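Local coordinates for spike protein P5 (Enterobacteria phage PRD1, PDB 1YQ5) that forms, together with P31 and P2, the spike complexes at the fivefold vertices of the phage capsid and is essential for infectivity, at residues 105-110 with 118-123; 65-70 with 75-80; 27-32 with 134-139; 5-10 with 49-54; 81-86 with 109-114. One frame throughout, in Å; residues are numbered along the deposited sequence.

Overall arrangement
This chain is the C-terminal domain of the spike protein, a beta jelly roll of two five-stranded antiparallel sheets packed face to face in a trimer. Contacts 1, 2 and 4 each join a strand of one sheet to a strand of the other. Contacts 1 and 5 lie about 6 Å apart between centres and share Cys109 and Asn110, while contact 2 sits on the far side of the chain centre, about 23 Å from contact 5 between centres. Contact 3 brings a loop onto the core beside strand 119-126. It meets contact 4 through the paired strands 135-142 and 5-11, the centres of the two contacts about 10 Å apart, and contact 5 through the Asp28-Lys82 salt bridge.

Contact 1: residues 105-110 with 118-123; sequences LLIYCN and DVLKFS
Leu120 does most of the work here, reaching from its strand into the core between the sheets and setting one methyl, CD2, against two side chains of segment 105-110. The nearer is Cys109, whose SG lies 4.2 Å from Leu120 CD2; the other is Ile107, whose CD1 stands 4.4 Å from that same methyl. The leucine gets there by turning CG away from its own carbonyl carbon (chi1 -71°) and running on extended through chi2. Both approaches are at loose van der Waals range, and these two contacts are purely apolar. Cys109 and Ile107 are two residues apart on their strand and so present their side chains to the same side, inward, with the methyl of Leu120 resting across both.

At the mouth of the pair the character changes. Asp118 turns its carboxylate toward the backbone of Asn110, but OD1 stays 3.8 Å from Asn110 O. Both are acceptors, and each is satisfied by something else. Asp118 takes the backbone N-H of Leu112 on OD1 and those of Gly113 and Val114 on OD2, so three bonds fix the rotation of the carboxylate inside the 110-118 connection and probably favour its charged form; the Asn110 carbonyl accepts from Tyr83 OH.

In the jelly roll the two segments belong to opposite sheets. Strand 100-109 pairs with strand 59-68 through backbone bonds of Ile107 and Cys109, whereas strand 119-126 pairs with strand 51-53 on one side and strand 76-83 on the other.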
# COMPACT_ATOMS: atom_id res chain seq x y z
N LEU A 105 -0.89 -4.55 -1.21
CA LEU A 105 -1.67 -4.80 -2.41
C LEU A 105 -3.09 -5.26 -2.16
O LEU A 105 -3.37 -5.99 -1.21
CB LEU A 105 -0.98 -5.90 -3.23
CG LEU A 105 0.51 -5.75 -3.55
CD1 LEU A 105 1.18 -7.12 -3.52
CD2 LEU A 105 0.66 -5.10 -4.92
N LEU A 106 -3.99 -4.81 -3.03
CA LEU A 106 -5.39 -5.24 -3.00
C LEU A 106 -5.48 -5.88 -4.38
O LEU A 106 -5.36 -5.20 -5.39
CB LEU A 106 -6.36 -4.06 -2.92
CG LEU A 106 -7.82 -4.48 -3.17
CD1 LEU A 106 -8.23 -5.52 -2.13
CD2 LEU A 106 -8.76 -3.28 -3.11
N ILE A 107 -5.66 -7.20 -4.41
CA ILE A 107 -5.72 -7.91 -5.68
C ILE A 107 -6.84 -8.94 -5.71
O ILE A 107 -7.37 -9.32 -4.66
CB ILE A 107 -4.40 -8.66 -5.93
CG1 ILE A 107 -4.16 -9.68 -4.80
CG2 ILE A 107 -3.24 -7.69 -6.01
CD1 ILE A 107 -2.94 -10.57 -4.99
N TYR A 108 -7.19 -9.37 -6.91
CA TYR A 108 -8.22 -10.39 -7.06
C TYR A 108 -7.50 -11.72 -7.21
O TYR A 108 -6.57 -11.84 -8.01
CB TYR A 108 -9.08 -10.16 -8.31
CG TYR A 108 -10.13 -11.24 -8.46
CD1 TYR A 108 -11.28 -11.22 -7.67
CD2 TYR A 108 -9.94 -12.31 -9.32
CE1 TYR A 108 -12.21 -12.25 -7.73
CE2 TYR A 108 -10.87 -13.35 -9.40
CZ TYR A 108 -12.01 -13.31 -8.59
OH TYR A 108 -12.93 -14.32 -8.64
N CYS A 109 -7.93 -12.71 -6.45
CA CYS A 109 -7.31 -14.03 -6.50
C CYS A 109 -8.31 -15.08 -6.94
O CYS A 109 -9.36 -15.26 -6.32
CB CYS A 109 -6.77 -14.44 -5.13
SG CYS A 109 -5.43 -13.42 -4.49
N ASN A 110 -7.98 -15.78 -8.02
CA ASN A 110 -8.84 -16.86 -8.49
C ASN A 110 -8.29 -18.12 -7.84
O ASN A 110 -7.10 -18.40 -7.94
CB ASN A 110 -8.78 -16.99 -10.01
CG ASN A 110 -9.61 -18.15 -10.52
OD1 ASN A 110 -10.79 -18.26 -10.19
ND2 ASN A 110 -9.00 -19.03 -11.30
N ASP A 118 -2.88 -22.50 -5.68
CA ASP A 118 -3.58 -21.42 -4.97
C ASP A 118 -2.81 -20.99 -3.73
O ASP A 118 -3.24 -21.21 -2.60
CB ASP A 118 -4.99 -21.87 -4.57
CG ASP A 118 -5.80 -22.37 -5.75
OD1 ASP A 118 -5.65 -21.79 -6.85
OD2 ASP A 118 -6.59 -23.32 -5.58
N VAL A 119 -1.67 -20.34 -3.95
CA VAL A 119 -0.84 -19.90 -2.85
C VAL A 119 -0.19 -18.55 -3.09
O VAL A 119 0.33 -18.28 -4.17
CB VAL A 119 0.28 -20.94 -2.55
CG1 VAL A 119 1.11 -21.18 -3.80
CG2 VAL A 119 1.18 -20.44 -1.42
N LEU A 120 -0.24 -17.70 -2.08
CA LEU A 120 0.38 -16.39 -2.16
C LEU A 120 1.84 -16.63 -1.79
O LEU A 120 2.13 -17.17 -0.72
CB LEU A 120 -0.26 -15.43 -1.15
CG LEU A 120 -1.69 -14.98 -1.46
CD1 LEU A 120 -2.30 -14.33 -0.23
CD2 LEU A 120 -1.68 -14.01 -2.64
N LYS A 121 2.76 -16.25 -2.68
CA LYS A 121 4.18 -16.44 -2.43
C LYS A 121 4.83 -15.10 -2.09
O LYS A 121 4.54 -14.08 -2.71
CB LYS A 121 4.85 -17.06 -3.65
CG LYS A 121 4.33 -18.46 -4.00
CD LYS A 121 5.03 -19.03 -5.22
CE LYS A 121 4.56 -20.45 -5.51
NZ LYS A 121 5.26 -21.03 -6.70
N PHE A 122 5.72 -15.12 -1.09
CA PHE A 122 6.38 -13.90 -0.65
C PHE A 122 7.90 -13.99 -0.68
O PHE A 122 8.48 -15.06 -0.41
CB PHE A 122 5.95 -13.54 0.77
CG PHE A 122 4.46 -13.38 0.94
CD1 PHE A 122 3.63 -14.49 1.06
CD2 PHE A 122 3.89 -12.11 0.96
CE1 PHE A 122 2.25 -14.34 1.20
CE2 PHE A 122 2.52 -11.94 1.10
CZ PHE A 122 1.69 -13.07 1.22
N SER A 123 8.55 -12.87 -0.98
CA SER A 123 10.00 -12.81 -1.01
C SER A 123 10.49 -11.37 -0.97
O SER A 123 9.80 -10.45 -1.42
CB SER A 123 10.57 -13.49 -2.25
OG SER A 123 11.99 -13.56 -2.18

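Contact 2: residues 65-70 with 75-80; sequences MTVKNN and GNYLLR
The backbones of strands 65-68 and 76-80 run nearly antiparallel at 157° with their axes 8.7 Å apart, too far for pairing, so Met65 faces Leu79 and Val67 faces Tyr77 across a layer of side chains. Selenomethionine Met65 runs out straight (chi1 172°) until its last torsion bends the methyl toward the other strand. There CE lies 3.9 Å from Leu79 CB and 3.5 Å from Arg80 O. Leu79 answers from the other side, its CD2 coming within 3.5 Å of Met65 O, so each side chain reaches the other strand's backbone.

Further along, Val67 has CG1 wedged between its backbone N and carbonyl carbon, which aims that methyl at the tyrosine ring, 4.0 Å from Tyr77 CD2. The two side chains pass at a slant. The ring then carries its hydroxyl past the end of the strand to Asn69, whose CB is 3.4 Å from Tyr77 OH; the hydroxyl itself donates to Val72 O, which ties the ring to the loop joining the two strands.

Lys68, on the opposite face of its strand, donates from NZ to Asn70 OD1 (2.9 Å) and also forms a salt bridge with Asp87 of a neighbouring subunit. This is face-to-face sheet packing of the jelly roll, continued by Ile136 and Ile138 of strand 135-142, next to 59-68, and by Phe122 and Leu124 of strand 119-126, next to 76-83.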
# COMPACT_ATOMS: atom_id res chain seq x y z
N MSE A 65 3.30 -6.76 3.25
CA MSE A 65 4.52 -7.39 3.71
C MSE A 65 5.48 -6.26 4.00
O MSE A 65 5.73 -5.41 3.15
CB MSE A 65 5.12 -8.33 2.67
CG MSE A 65 6.49 -8.82 3.12
SE MSE A 65 7.26 -10.22 2.04
CE MSE A 65 7.23 -9.27 0.33
N THR A 66 6.02 -6.25 5.22
CA THR A 66 6.96 -5.23 5.63
C THR A 66 8.23 -5.85 6.19
O THR A 66 8.23 -7.01 6.62
CB THR A 66 6.36 -4.33 6.73
OG1 THR A 66 5.94 -5.15 7.83
CG2 THR A 66 5.17 -3.56 6.20
N VAL A 67 9.30 -5.08 6.18
CA VAL A 67 10.57 -5.56 6.72
C VAL A 67 11.38 -4.43 7.32
O VAL A 67 11.38 -3.30 6.82
CB VAL A 67 11.45 -6.24 5.64
CG1 VAL A 67 11.78 -5.26 4.52
CG2 VAL A 67 12.74 -6.75 6.27
N LYS A 68 12.04 -4.76 8.42
CA LYS A 68 12.95 -3.85 9.11
C LYS A 68 14.18 -4.72 9.38
O LYS A 68 14.05 -5.84 9.88
CB LYS A 68 12.38 -3.36 10.45
CG LYS A 68 11.29 -2.29 10.37
CD LYS A 68 11.70 -1.10 9.50
CE LYS A 68 13.05 -0.50 9.88
NZ LYS A 68 13.10 0.08 11.26
N ASN A 69 15.35 -4.22 9.02
CA ASN A 69 16.62 -4.89 9.25
C ASN A 69 17.55 -3.71 9.44
O ASN A 69 18.34 -3.36 8.56
CB ASN A 69 17.03 -5.73 8.04
CG ASN A 69 18.23 -6.62 8.34
OD1 ASN A 69 19.34 -6.13 8.54
ND2 ASN A 69 18.00 -7.93 8.39
N ASN A 70 17.41 -3.09 10.61
CA ASN A 70 18.13 -1.89 10.99
C ASN A 70 19.63 -1.86 10.78
O ASN A 70 20.21 -0.77 10.70
CB ASN A 70 17.80 -1.56 12.45
CG ASN A 70 16.32 -1.26 12.64
OD1 ASN A 70 15.52 -1.45 11.72
ND2 ASN A 70 15.95 -0.80 13.84
N GLY A 75 21.71 0.42 -0.15
CA GLY A 75 21.07 -0.28 -1.24
C GLY A 75 19.56 -0.11 -1.22
O GLY A 75 19.03 0.84 -0.64
N ASN A 76 18.87 -1.04 -1.87
CA ASN A 76 17.41 -1.00 -1.94
C ASN A 76 16.80 -2.31 -1.50
O ASN A 76 17.28 -3.38 -1.87
CB ASN A 76 16.95 -0.73 -3.38
CG ASN A 76 17.45 0.60 -3.90
OD1 ASN A 76 17.05 1.65 -3.43
ND2 ASN A 76 18.35 0.54 -4.88
N TYR A 77 15.75 -2.22 -0.69
CA TYR A 77 15.05 -3.41 -0.27
C TYR A 77 14.09 -3.73 -1.40
O TYR A 77 13.34 -2.86 -1.86
CB TYR A 77 14.28 -3.16 1.03
CG TYR A 77 15.17 -3.24 2.25
CD1 TYR A 77 15.87 -2.12 2.71
CD2 TYR A 77 15.33 -4.44 2.93
CE1 TYR A 77 16.72 -2.21 3.82
CE2 TYR A 77 16.18 -4.55 4.03
CZ TYR A 77 16.87 -3.43 4.47
OH TYR A 77 17.70 -3.54 5.56
N LEU A 78 14.15 -4.97 -1.88
CA LEU A 78 13.29 -5.41 -2.98
C LEU A 78 12.22 -6.34 -2.42
O LEU A 78 12.54 -7.31 -1.72
CB LEU A 78 14.12 -6.16 -4.02
CG LEU A 78 15.42 -5.49 -4.47
CD1 LEU A 78 16.10 -6.37 -5.50
CD2 LEU A 78 15.14 -4.10 -5.03
N LEU A 79 10.96 -6.06 -2.72
CA LEU A 79 9.87 -6.89 -2.22
C LEU A 79 9.03 -7.44 -3.35
O LEU A 79 8.79 -6.75 -4.35
CB LEU A 79 8.99 -6.11 -1.25
CG LEU A 79 9.65 -5.71 0.08
CD1 LEU A 79 10.64 -4.59 -0.16
CD2 LEU A 79 8.58 -5.27 1.07
N ARG A 80 8.56 -8.67 -3.19
CA ARG A 80 7.74 -9.30 -4.21
C ARG A 80 6.69 -10.24 -3.66
O ARG A 80 6.94 -11.01 -2.73
CB ARG A 80 8.63 -10.09 -5.19
CG ARG A 80 7.85 -10.81 -6.28
CD ARG A 80 8.77 -11.67 -7.13
NE ARG A 80 9.17 -12.89 -6.45
CZ ARG A 80 10.22 -13.64 -6.79
NH1 ARG A 80 10.99 -13.28 -7.81
NH2 ARG A 80 10.47 -14.76 -6.13

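Contact 3: residues 27-32 with 134-139; sequences TDFDLS and YIINIT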
# COMPACT_ATOMS: atom_id res chain seq x y z
N THR A 27 14.13 -15.39 -3.41
CA THR A 27 13.76 -16.79 -3.24
C THR A 27 12.53 -16.79 -2.34
O THR A 27 12.57 -16.25 -1.23
CB THR A 27 14.89 -17.59 -2.55
OG1 THR A 27 16.08 -17.51 -3.34
CG2 THR A 27 14.49 -19.05 -2.38
N ASP A 28 11.44 -17.38 -2.82
CA ASP A 28 10.20 -17.41 -2.04
C ASP A 28 10.39 -18.00 -0.65
O ASP A 28 11.12 -18.97 -0.45
CB ASP A 28 9.12 -18.16 -2.82
CG ASP A 28 8.77 -17.46 -4.12
OD1 ASP A 28 8.81 -16.21 -4.14
OD2 ASP A 28 8.43 -18.14 -5.11
N PHE A 29 9.70 -17.39 0.31
CA PHE A 29 9.79 -17.78 1.72
C PHE A 29 8.97 -18.99 2.14
O PHE A 29 7.81 -19.14 1.77
CB PHE A 29 9.38 -16.61 2.61
CG PHE A 29 10.29 -15.42 2.54
CD1 PHE A 29 9.78 -14.14 2.74
CD2 PHE A 29 11.66 -15.58 2.32
CE1 PHE A 29 10.63 -13.03 2.73
CE2 PHE A 29 12.51 -14.47 2.31
CZ PHE A 29 11.99 -13.20 2.51
N ASP A 30 9.59 -19.84 2.96
CA ASP A 30 8.93 -21.00 3.53
C ASP A 30 8.33 -20.39 4.80
O ASP A 30 9.07 -20.00 5.70
CB ASP A 30 9.98 -22.05 3.92
CG ASP A 30 9.39 -23.20 4.72
OD1 ASP A 30 8.44 -22.99 5.50
OD2 ASP A 30 9.89 -24.33 4.57
N LEU A 31 7.00 -20.30 4.87
CA LEU A 31 6.36 -19.69 6.03
C LEU A 31 5.80 -20.67 7.07
O LEU A 31 5.08 -20.27 7.98
CB LEU A 31 5.24 -18.75 5.58
CG LEU A 31 5.64 -17.60 4.65
CD1 LEU A 31 4.39 -16.82 4.24
CD2 LEU A 31 6.64 -16.70 5.34
N SER A 32 6.14 -21.95 6.93
CA SER A 32 5.64 -22.96 7.86
C SER A 32 6.03 -22.67 9.30
O SER A 32 5.25 -22.92 10.22
CB SER A 32 6.15 -24.35 7.46
OG SER A 32 7.57 -24.41 7.52
N TYR A 134 16.42 -9.43 10.57
CA TYR A 134 15.17 -8.90 10.06
C TYR A 134 13.90 -9.27 10.82
O TYR A 134 13.82 -10.31 11.46
CB TYR A 134 15.00 -9.37 8.60
CG TYR A 134 15.01 -10.88 8.46
CD1 TYR A 134 13.84 -11.62 8.63
CD2 TYR A 134 16.19 -11.57 8.20
CE1 TYR A 134 13.84 -13.01 8.55
CE2 TYR A 134 16.20 -12.97 8.11
CZ TYR A 134 15.03 -13.68 8.29
OH TYR A 134 15.03 -15.05 8.23
N ILE A 135 12.93 -8.37 10.75
CA ILE A 135 11.62 -8.61 11.34
C ILE A 135 10.70 -8.37 10.16
O ILE A 135 10.56 -7.24 9.68
CB ILE A 135 11.28 -7.63 12.47
CG1 ILE A 135 12.18 -7.89 13.68
CG2 ILE A 135 9.82 -7.82 12.88
CD1 ILE A 135 12.02 -9.29 14.26
N ILE A 136 10.10 -9.44 9.67
CA ILE A 136 9.20 -9.38 8.54
C ILE A 136 7.79 -9.71 8.99
O ILE A 136 7.57 -10.68 9.72
CB ILE A 136 9.63 -10.37 7.44
CG1 ILE A 136 11.02 -9.99 6.92
CG2 ILE A 136 8.61 -10.38 6.30
CD1 ILE A 136 11.59 -10.97 5.91
N ASN A 137 6.85 -8.87 8.59
CA ASN A 137 5.45 -9.09 8.92
C ASN A 137 4.69 -9.25 7.61
O ASN A 137 4.86 -8.46 6.68
CB ASN A 137 4.89 -7.90 9.70
CG ASN A 137 5.35 -7.91 11.15
OD1 ASN A 137 4.84 -8.67 11.98
ND2 ASN A 137 6.32 -7.07 11.46
N ILE A 138 3.87 -10.29 7.55
CA ILE A 138 3.07 -10.58 6.37
C ILE A 138 1.63 -10.78 6.82
O ILE A 138 1.35 -11.61 7.67
CB ILE A 138 3.57 -11.85 5.66
CG1 ILE A 138 4.99 -11.62 5.13
CG2 ILE A 138 2.61 -12.24 4.55
CD1 ILE A 138 5.66 -12.87 4.59
N THR A 139 0.73 -9.99 6.25
CA THR A 139 -0.68 -10.07 6.60
C THR A 139 -1.55 -10.10 5.35
O THR A 139 -1.36 -9.30 4.43
CB THR A 139 -1.11 -8.87 7.47
OG1 THR A 139 -0.37 -8.88 8.69
CG2 THR A 139 -2.60 -8.94 7.78
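Asp30 OD1 is gripped twice by Ser32. The backbone N comes in nearly end-on to the carboxylate oxygen, with Ser32 N 2.9 Å from Asp30 OD1, and closes an Asx turn. The serine hydroxyl donates to the same oxygen from the side of the other carboxylate oxygen, Ser32 OG lying 2.6 Å from Asp30 OD1. The two bonds fix the bend of the loop just where Leu31, between Asp30 and Ser32, points the other way into the core.

The meeting with strand 135-139 is wholly apolar and runs in two steps. Leu31 and Ile138 approach tip to tip, with Leu31 CD2 4.0 Å from Ile138 CD1 and the second leucine methyl only slightly farther off. Two residues back along each segment, Ile136 stretches its CD1 to the Phe29 ring, 3.9 Å from Phe29 CE1 and about as close to CZ. Both isoleucines are extended (chi2 near 175° in Ile136), which is how single methyls bridge backbones whose CA atoms stay 9.7 Å apart at Leu31 and Ile138. Tyr11 borders the same site: its ring meets that of Phe29, and its hydroxyl bonds to Asp30 O.

The loop thus closes over the core of the jelly roll alongside strand 119-126, Phe29 pairing by backbone with Phe122, while strand 135-142 sits in the facing sheet between strands 5-11 and 59-68.

Contact 4: residues 5-10 with 49-54; sequences DALSLM and AGIQLA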
# COMPACT_ATOMS: atom_id res chain seq x y z
N ASP A 5 -11.79 -14.25 6.37
CA ASP A 5 -10.52 -14.93 6.52
C ASP A 5 -9.36 -13.95 6.55
O ASP A 5 -9.35 -12.95 5.83
CB ASP A 5 -10.31 -15.91 5.36
CG ASP A 5 -11.46 -16.87 5.21
OD1 ASP A 5 -12.48 -16.49 4.59
OD2 ASP A 5 -11.35 -18.00 5.72
N ALA A 6 -8.38 -14.25 7.39
CA ALA A 6 -7.20 -13.41 7.52
C ALA A 6 -6.10 -14.17 8.23
O ALA A 6 -6.36 -15.11 8.99
CB ALA A 6 -7.54 -12.13 8.30
N LEU A 7 -4.86 -13.77 7.97
CA LEU A 7 -3.71 -14.40 8.60
C LEU A 7 -2.61 -13.36 8.69
O LEU A 7 -2.28 -12.70 7.71
CB LEU A 7 -3.23 -15.59 7.76
CG LEU A 7 -2.04 -16.36 8.33
CD1 LEU A 7 -2.44 -16.96 9.66
CD2 LEU A 7 -1.60 -17.45 7.36
N SER A 8 -2.05 -13.19 9.89
CA SER A 8 -0.98 -12.23 10.11
C SER A 8 0.20 -13.00 10.71
O SER A 8 0.05 -13.71 11.70
CB SER A 8 -1.45 -11.13 11.07
OG SER A 8 -0.47 -10.11 11.18
N LEU A 9 1.36 -12.86 10.08
CA LEU A 9 2.54 -13.58 10.52
C LEU A 9 3.74 -12.69 10.80
O LEU A 9 3.88 -11.61 10.23
CB LEU A 9 2.96 -14.60 9.45
CG LEU A 9 1.89 -15.51 8.84
CD1 LEU A 9 2.46 -16.22 7.63
CD2 LEU A 9 1.40 -16.50 9.89
N MSE A 10 4.60 -13.16 11.70
CA MSE A 10 5.83 -12.46 12.04
C MSE A 10 6.92 -13.47 11.67
O MSE A 10 6.99 -14.57 12.22
CB MSE A 10 5.87 -12.12 13.53
CG MSE A 10 6.97 -11.13 13.91
SE MSE A 10 8.72 -11.95 14.00
CE MSE A 10 8.48 -12.84 15.71
N ALA A 49 5.12 -23.27 1.26
CA ALA A 49 5.04 -22.59 -0.04
C ALA A 49 4.70 -21.09 0.07
O ALA A 49 5.03 -20.31 -0.82
CB ALA A 49 4.00 -23.28 -0.92
N GLY A 50 4.05 -20.71 1.16
CA GLY A 50 3.67 -19.32 1.38
C GLY A 50 2.38 -19.32 2.16
O GLY A 50 2.30 -19.94 3.22
N ILE A 51 1.36 -18.63 1.67
CA ILE A 51 0.07 -18.63 2.35
C ILE A 51 -0.94 -19.28 1.41
O ILE A 51 -1.22 -18.76 0.32
CB ILE A 51 -0.40 -17.22 2.73
CG1 ILE A 51 0.55 -16.62 3.78
CG2 ILE A 51 -1.81 -17.27 3.29
CD1 ILE A 51 0.15 -15.24 4.26
N GLN A 52 -1.48 -20.41 1.84
CA GLN A 52 -2.45 -21.17 1.05
C GLN A 52 -3.85 -20.58 1.10
O GLN A 52 -4.31 -20.11 2.15
CB GLN A 52 -2.55 -22.61 1.58
CG GLN A 52 -1.24 -23.38 1.69
CD GLN A 52 -0.68 -23.76 0.34
OE1 GLN A 52 -1.42 -24.10 -0.58
NE2 GLN A 52 0.64 -23.73 0.22
N LEU A 53 -4.54 -20.60 -0.04
CA LEU A 53 -5.92 -20.13 -0.11
C LEU A 53 -6.76 -21.39 -0.26
O LEU A 53 -6.57 -22.15 -1.21
CB LEU A 53 -6.14 -19.21 -1.31
CG LEU A 53 -5.80 -17.73 -1.13
CD1 LEU A 53 -4.30 -17.56 -0.92
CD2 LEU A 53 -6.26 -16.94 -2.34
N ALA A 54 -7.68 -21.61 0.68
CA ALA A 54 -8.54 -22.79 0.64
C ALA A 54 -9.47 -22.78 -0.56
O ALA A 54 -9.82 -21.73 -1.09
CB ALA A 54 -9.35 -22.88 1.93
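Leu7 is the first residue of segment 5-10 to reach across, and it lands on Ile51. Its CG stands opposite the backbone N (chi1 -179°), which throws CD2 forward, 4.1 Å from Ile51 CG2 and 4.2 Å from Ile51 CD1. One leucine methyl thus rests against both ends of the branched isoleucine, the two side chains passing at an angle rather than meeting head-on. Ser8 follows with its side chain on the other face of the strand, where Ser8 OG is hydrogen-bonded to Thr139 OG1 of the adjoining strand. Leu9 returns to the inner face and closes the group: its CD1 is 4.2 Å from Ile51 CD1.

Ile51 is therefore the one residue of its segment that both leucines touch, Leu7 and Leu9 having one residue between them. It extends chi2 to -178°, so CD1 reaches methyls of both leucines, while CG2 stays with Leu7. All the separations are at ordinary methyl-to-methyl range, and the contact is purely apolar. Just ahead of Ile51, Gly50 takes a backbone conformation (phi 148°) that calls for glycine and leads the chain into the short strand.

In this face-to-face packing of the jelly roll, segment 5-10 runs between strands 35-40 and 135-142 in one sheet. Strand 51-53 lies in the other sheet, between strands 44-46 and 119-126, with Leu44, Phe122 and Ile138 packing round Ile51 in the core between the sheets.

Contact 5: residues 81-86 with 109-114; sequences VKYGSS and CNVLGV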
# COMPACT_ATOMS: atom_id res chain seq x y z
N VAL A 81 5.50 -10.15 -4.24
CA VAL A 81 4.37 -11.00 -3.88
C VAL A 81 3.89 -11.62 -5.18
O VAL A 81 3.76 -10.92 -6.19
CB VAL A 81 3.20 -10.19 -3.28
CG1 VAL A 81 2.01 -11.12 -3.05
CG2 VAL A 81 3.63 -9.53 -1.98
N LYS A 82 3.63 -12.92 -5.16
CA LYS A 82 3.15 -13.60 -6.36
C LYS A 82 1.90 -14.42 -6.07
O LYS A 82 1.70 -14.89 -4.96
CB LYS A 82 4.21 -14.54 -6.91
CG LYS A 82 5.54 -13.88 -7.22
CD LYS A 82 6.48 -14.85 -7.93
CE LYS A 82 6.82 -16.03 -7.05
NZ LYS A 82 7.56 -17.09 -7.80
N TYR A 83 1.06 -14.55 -7.09
CA TYR A 83 -0.13 -15.37 -7.01
C TYR A 83 -0.45 -15.82 -8.43
O TYR A 83 -0.75 -14.99 -9.29
CB TYR A 83 -1.34 -14.63 -6.43
CG TYR A 83 -2.49 -15.58 -6.21
CD1 TYR A 83 -2.48 -16.47 -5.13
CD2 TYR A 83 -3.52 -15.69 -7.14
CE1 TYR A 83 -3.46 -17.44 -4.98
CE2 TYR A 83 -4.52 -16.67 -7.00
CZ TYR A 83 -4.47 -17.55 -5.92
OH TYR A 83 -5.43 -18.53 -5.80
N GLY A 84 -0.37 -17.12 -8.67
CA GLY A 84 -0.63 -17.61 -10.00
C GLY A 84 0.35 -17.00 -10.98
O GLY A 84 1.54 -16.89 -10.68
N SER A 85 -0.14 -16.57 -12.14
CA SER A 85 0.72 -15.98 -13.16
C SER A 85 1.11 -14.53 -12.88
O SER A 85 1.92 -13.96 -13.61
CB SER A 85 0.03 -16.06 -14.53
OG SER A 85 -1.20 -15.36 -14.51
N SER A 86 0.55 -13.94 -11.83
CA SER A 86 0.86 -12.55 -11.51
C SER A 86 1.93 -12.37 -10.44
O SER A 86 2.02 -13.16 -9.50
CB SER A 86 -0.41 -11.82 -11.02
OG SER A 86 -1.40 -11.75 -12.02
N CYS A 109 -7.93 -12.71 -6.45
CA CYS A 109 -7.31 -14.03 -6.50
C CYS A 109 -8.31 -15.08 -6.94
O CYS A 109 -9.36 -15.26 -6.32
CB CYS A 109 -6.77 -14.44 -5.13
SG CYS A 109 -5.43 -13.42 -4.49
N ASN A 110 -7.98 -15.78 -8.02
CA ASN A 110 -8.84 -16.86 -8.49
C ASN A 110 -8.29 -18.12 -7.84
O ASN A 110 -7.10 -18.40 -7.94
CB ASN A 110 -8.78 -16.99 -10.01
CG ASN A 110 -9.61 -18.15 -10.52
OD1 ASN A 110 -10.79 -18.26 -10.19
ND2 ASN A 110 -9.00 -19.03 -11.30
N VAL A 111 -9.15 -18.86 -7.15
CA VAL A 111 -8.73 -20.09 -6.50
C VAL A 111 -9.20 -21.26 -7.36
O VAL A 111 -10.40 -21.47 -7.52
CB VAL A 111 -9.32 -20.20 -5.09
CG1 VAL A 111 -8.97 -21.55 -4.47
CG2 VAL A 111 -8.79 -19.06 -4.22
N LEU A 112 -8.25 -22.01 -7.91
CA LEU A 112 -8.56 -23.14 -8.77
C LEU A 112 -8.98 -24.39 -8.02
O LEU A 112 -9.63 -25.27 -8.58
CB LEU A 112 -7.34 -23.47 -9.64
CG LEU A 112 -6.86 -22.36 -10.57
CD1 LEU A 112 -5.46 -22.67 -11.07
CD2 LEU A 112 -7.82 -22.21 -11.74
N GLY A 113 -8.62 -24.47 -6.74
CA GLY A 113 -8.95 -25.66 -5.97
C GLY A 113 -7.79 -26.64 -6.08
O GLY A 113 -7.97 -27.85 -5.92
N VAL A 114 -6.61 -26.11 -6.38
CA VAL A 114 -5.39 -26.91 -6.50
C VAL A 114 -4.43 -26.27 -5.50
O VAL A 114 -3.85 -25.22 -5.76
CB VAL A 114 -4.81 -26.81 -7.92
CG1 VAL A 114 -3.58 -27.71 -8.05
CG2 VAL A 114 -5.86 -27.21 -8.94
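Tyr83 swings its ring away from its own backbone N (chi1 -173°) while Cys109 turns SG back beside its N, and the two torsions place the sulfur over the face of the ring in a sulfur-aromatic contact at one end of the jelly roll. Cys109 SG stands 4.0 Å from the centroid of the Tyr83 ring, 12° off the normal and so nearly above its centre. Cys109 CB also lies over that face in a CH-pi contact, displaced toward the hydroxyl end, 3.7 Å from Tyr83 CE2.

The ring is held by its rim as well. Tyr83 OH donates to Asn110 O at 2.7 Å, the carbonyl oxygen lying at the ring edge in its plane; the hydroxyl in turn sits above the carbonyl plane of Asn110, 49° out of it. One residue after the cysteine that lies on its face, the chain thus supplies the acceptor for its hydroxyl, so both the tilt and the reach of the phenol are set.

Behind the ring the chain reverses in a type II' turn from Tyr83 to Ser86, with Gly84 in the positive-phi place. Paired backbone bonds close it, Tyr83 N to Ser86 O at 2.9 Å and Ser86 N to Tyr83 O at 3.0 Å. Leu53 packs against Tyr83, Cys109 and Val111 alike. Past the hydroxyl, Val111 sets its CG2 methyl 3.8 Å from Tyr83 OH.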